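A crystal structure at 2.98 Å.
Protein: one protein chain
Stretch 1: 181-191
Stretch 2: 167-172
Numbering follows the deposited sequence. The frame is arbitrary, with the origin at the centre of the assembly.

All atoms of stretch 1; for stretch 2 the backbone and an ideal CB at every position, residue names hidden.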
# COMPACT_ATOMS: atom_id res chain seq x y z
N TRP A 181 15.25 -1.86 0.15
CA TRP A 181 15.08 -0.92 1.25
C TRP A 181 13.96 -1.41 2.15
O TRP A 181 12.89 -1.81 1.67
CB TRP A 181 14.74 0.49 0.73
CG TRP A 181 15.78 1.10 -0.17
CD1 TRP A 181 16.07 0.74 -1.45
CD2 TRP A 181 16.64 2.21 0.14
NE1 TRP A 181 17.06 1.54 -1.96
CE2 TRP A 181 17.43 2.45 -1.00
CE3 TRP A 181 16.82 3.01 1.27
CZ2 TRP A 181 18.39 3.46 -1.04
CZ3 TRP A 181 17.78 4.01 1.23
CH2 TRP A 181 18.55 4.23 0.08
N VAL A 182 14.19 -1.37 3.47
CA VAL A 182 13.21 -1.76 4.47
C VAL A 182 13.07 -0.63 5.47
O VAL A 182 14.05 0.04 5.81
CB VAL A 182 13.62 -3.06 5.20
CG1 VAL A 182 12.42 -3.70 5.89
CG2 VAL A 182 14.26 -4.04 4.23
N ILE A 183 11.84 -0.40 5.94
CA ILE A 183 11.59 0.54 7.03
C ILE A 183 10.70 -0.13 8.06
O ILE A 183 10.01 -1.12 7.78
CB ILE A 183 10.96 1.87 6.56
CG1 ILE A 183 9.48 1.69 6.20
CG2 ILE A 183 11.73 2.46 5.38
CD1 ILE A 183 8.89 2.87 5.47
N GLY A 184 10.72 0.41 9.28
CA GLY A 184 9.98 -0.17 10.38
C GLY A 184 9.54 0.87 11.39
O GLY A 184 9.81 2.06 11.24
N LYS A 185 8.85 0.39 12.42
CA LYS A 185 8.37 1.22 13.52
C LYS A 185 8.86 0.66 14.85
O LYS A 185 8.78 -0.55 15.08
CB LYS A 185 6.84 1.30 13.54
CG LYS A 185 6.24 1.59 14.91
CD LYS A 185 4.75 1.83 14.84
CE LYS A 185 4.43 3.12 14.10
NZ LYS A 185 2.96 3.36 14.06
N PRO A 186 9.38 1.51 15.76
CA PRO A 186 9.78 2.92 15.67
C PRO A 186 10.71 3.24 14.50
O PRO A 186 11.24 2.30 13.91
CB PRO A 186 10.50 3.14 17.01
CG PRO A 186 9.72 2.31 17.94
CD PRO A 186 9.33 1.07 17.16
N PRO A 187 10.90 4.53 14.16
CA PRO A 187 11.62 4.87 12.92
C PRO A 187 12.94 4.15 12.76
O PRO A 187 13.91 4.41 13.48
CB PRO A 187 11.83 6.39 13.05
CG PRO A 187 10.68 6.85 13.88
CD PRO A 187 10.36 5.73 14.83
N VAL A 188 12.99 3.24 11.79
CA VAL A 188 14.17 2.42 11.50
C VAL A 188 14.22 2.21 10.00
O VAL A 188 13.19 1.94 9.36
CB VAL A 188 14.13 1.07 12.25
CG1 VAL A 188 15.27 0.17 11.80
CG2 VAL A 188 14.22 1.27 13.76
N MET A 189 15.41 2.34 9.41
CA MET A 189 15.59 2.05 8.00
C MET A 189 16.84 1.23 7.78
O MET A 189 17.84 1.39 8.49
CB MET A 189 15.67 3.33 7.16
CG MET A 189 15.25 3.13 5.71
SD MET A 189 15.67 4.54 4.67
CE MET A 189 14.35 5.67 5.10
N LEU A 190 16.78 0.34 6.80
CA LEU A 190 17.90 -0.49 6.40
C LEU A 190 17.85 -0.69 4.89
O LEU A 190 16.77 -0.68 4.29
CB LEU A 190 17.89 -1.86 7.09
CG LEU A 190 17.89 -1.92 8.62
CD1 LEU A 190 16.46 -2.00 9.13
CD2 LEU A 190 18.70 -3.11 9.11
N ARG A 191 19.02 -0.87 4.29
CA ARG A 191 19.08 -1.28 2.90
C ARG A 191 20.22 -2.27 2.71
O ARG A 191 21.16 -2.33 3.51
CB ARG A 191 19.27 -0.09 1.94
CG ARG A 191 20.63 0.57 1.99
CD ARG A 191 20.71 1.70 0.96
NE ARG A 191 21.50 1.33 -0.22
CZ ARG A 191 22.74 1.76 -0.44
NH1 ARG A 191 23.32 2.57 0.43
NH2 ARG A 191 23.39 1.38 -1.53
N UNK A 167 14.30 -5.95 18.14
CA UNK A 167 13.50 -6.26 16.96
C UNK A 167 12.24 -5.38 16.91
O UNK A 167 11.61 -5.12 17.93
CB UNK A 167 13.12 -7.74 16.95
N UNK A 168 11.90 -4.91 15.71
CA UNK A 168 10.86 -3.91 15.50
C UNK A 168 9.70 -4.50 14.70
O UNK A 168 9.65 -5.70 14.41
CB UNK A 168 11.43 -2.69 14.78
N UNK A 169 8.74 -3.64 14.35
CA UNK A 169 7.72 -3.96 13.36
C UNK A 169 8.18 -3.43 12.01
O UNK A 169 8.42 -2.23 11.87
CB UNK A 169 6.36 -3.37 13.75
N UNK A 170 8.30 -4.31 11.02
CA UNK A 170 8.82 -3.95 9.71
C UNK A 170 7.66 -3.65 8.77
O UNK A 170 6.85 -4.54 8.47
CB UNK A 170 9.70 -5.07 9.15
N UNK A 171 7.59 -2.41 8.28
CA UNK A 171 6.42 -1.94 7.56
C UNK A 171 6.44 -2.37 6.10
O UNK A 171 5.43 -2.87 5.58
CB UNK A 171 6.32 -0.42 7.65
N UNK A 172 7.56 -2.18 5.40
CA UNK A 172 7.58 -2.53 3.99
C UNK A 172 9.01 -2.82 3.55
O UNK A 172 9.98 -2.52 4.24
CB UNK A 172 6.97 -1.41 3.14

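Stretch 1 is a hairpin: strand 181-185 turns through Pro 186, which follows a cis peptide bond, and Pro 187, then returns as strand 188-191. Stretch 2 runs antiparallel to the first arm.

Position 167 lies out of reach of stretch 1. The contact sets no rule here, and the deposited residue is Asn 167, which makes no contact.

At position 168 CA-to-CB points toward stretch 1. The ideal CB is 3.4 Å from Lys 185 O and 4.9 Å from Val 188 CG2, with the ring of Pro 186 close by. A broad side chain would suit such a shelf: an aromatic ring, or a long aliphatic chain laid along it. It is Tyr 168, with chi1 in m. Val 188 CG2 sits over one ring face, 3.6 Å from the centroid of the Tyr 168 ring, a CH-pi contact; Pro 186 CD meets the ring edge, 3.3 Å from Tyr 168 CD2.

Position 169 is held by a pair of backbone bonds, its N to Lys 185 O (3.2 Å) and its O to Lys 185 N (2.7 Å). Its CB leaves on the same sheet face as the Lys 185 side chain, so an acid could answer the charge, and a polar or long side chain would also fit. The deposited Arg 169 does not answer it: its NH1 lies 4.0 Å from Lys 185 NZ, like charges close together.

Position 170 pairs with Gly 184, CA to CA only 4.0 Å. A CB on Gly 184 would clash with the O of position 169, at 2.7 Å, so the glycine permits this close approach. The CB of 170 is 4.5 Å from Val 182 CG1, and Leu 190 lies farther along, so a large apolar side chain suits. Phe 170 fills the space: its CD1 is 3.6 Å from Val 182 CG1, and Leu 190 CD1 meets the ring edge, 4.0 Å from Phe 170 CE1.

Position 171 has phi/psi of -82/-48, unusual for a strand, at a bulge where the register shifts by one. Its N donates to Ile 183 O (2.8 Å), and its CB points toward stretch 1, 3.8 Å from that oxygen. Small side chains such as Ala, Ser or Thr are reasonable. Ser 171 places its CB 4.1 Å from Ile 183 CG1.

Position 172 resumes the pairing, its O accepting from Ile 183 N (3.3 Å). Its CB is 5.0 Å from Ile 183 CG1, leaving room for a medium-sized apolar or polar side chain. Asn 172 occupies it, its end packing against Ile 183.

Stretch 2 (167-172) NYRFSN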
# COMPACT_ATOMS: atom_id res chain seq x y z
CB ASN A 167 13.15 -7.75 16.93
CG ASN A 167 12.45 -8.23 18.20
OD1 ASN A 167 11.41 -7.71 18.58
ND2 ASN A 167 13.04 -9.22 18.86
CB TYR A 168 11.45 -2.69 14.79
CG TYR A 168 12.38 -1.84 15.63
CD1 TYR A 168 13.64 -2.29 15.99
CD2 TYR A 168 12.00 -0.57 16.03
CE1 TYR A 168 14.50 -1.51 16.74
CE2 TYR A 168 12.84 0.22 16.79
CZ TYR A 168 14.09 -0.25 17.14
OH TYR A 168 14.93 0.54 17.89
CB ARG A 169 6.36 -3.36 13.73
CG ARG A 169 5.38 -3.26 12.54
CD ARG A 169 4.44 -2.06 12.67
NE ARG A 169 3.88 -1.63 11.38
CZ ARG A 169 2.92 -0.72 11.25
NH1 ARG A 169 2.39 -0.15 12.32
NH2 ARG A 169 2.48 -0.38 10.04
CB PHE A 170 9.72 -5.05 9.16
CG PHE A 170 11.06 -5.09 9.81
CD1 PHE A 170 12.04 -4.17 9.45
CD2 PHE A 170 11.35 -6.00 10.81
CE1 PHE A 170 13.28 -4.19 10.05
CE2 PHE A 170 12.58 -6.02 11.42
CZ PHE A 170 13.55 -5.11 11.04
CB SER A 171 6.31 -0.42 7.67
OG SER A 171 5.96 -0.04 8.99
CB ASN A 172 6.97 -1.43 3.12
CG ASN A 172 7.41 -0.04 3.53
OD1 ASN A 172 7.03 0.46 4.59
ND2 ASN A 172 8.22 0.59 2.69
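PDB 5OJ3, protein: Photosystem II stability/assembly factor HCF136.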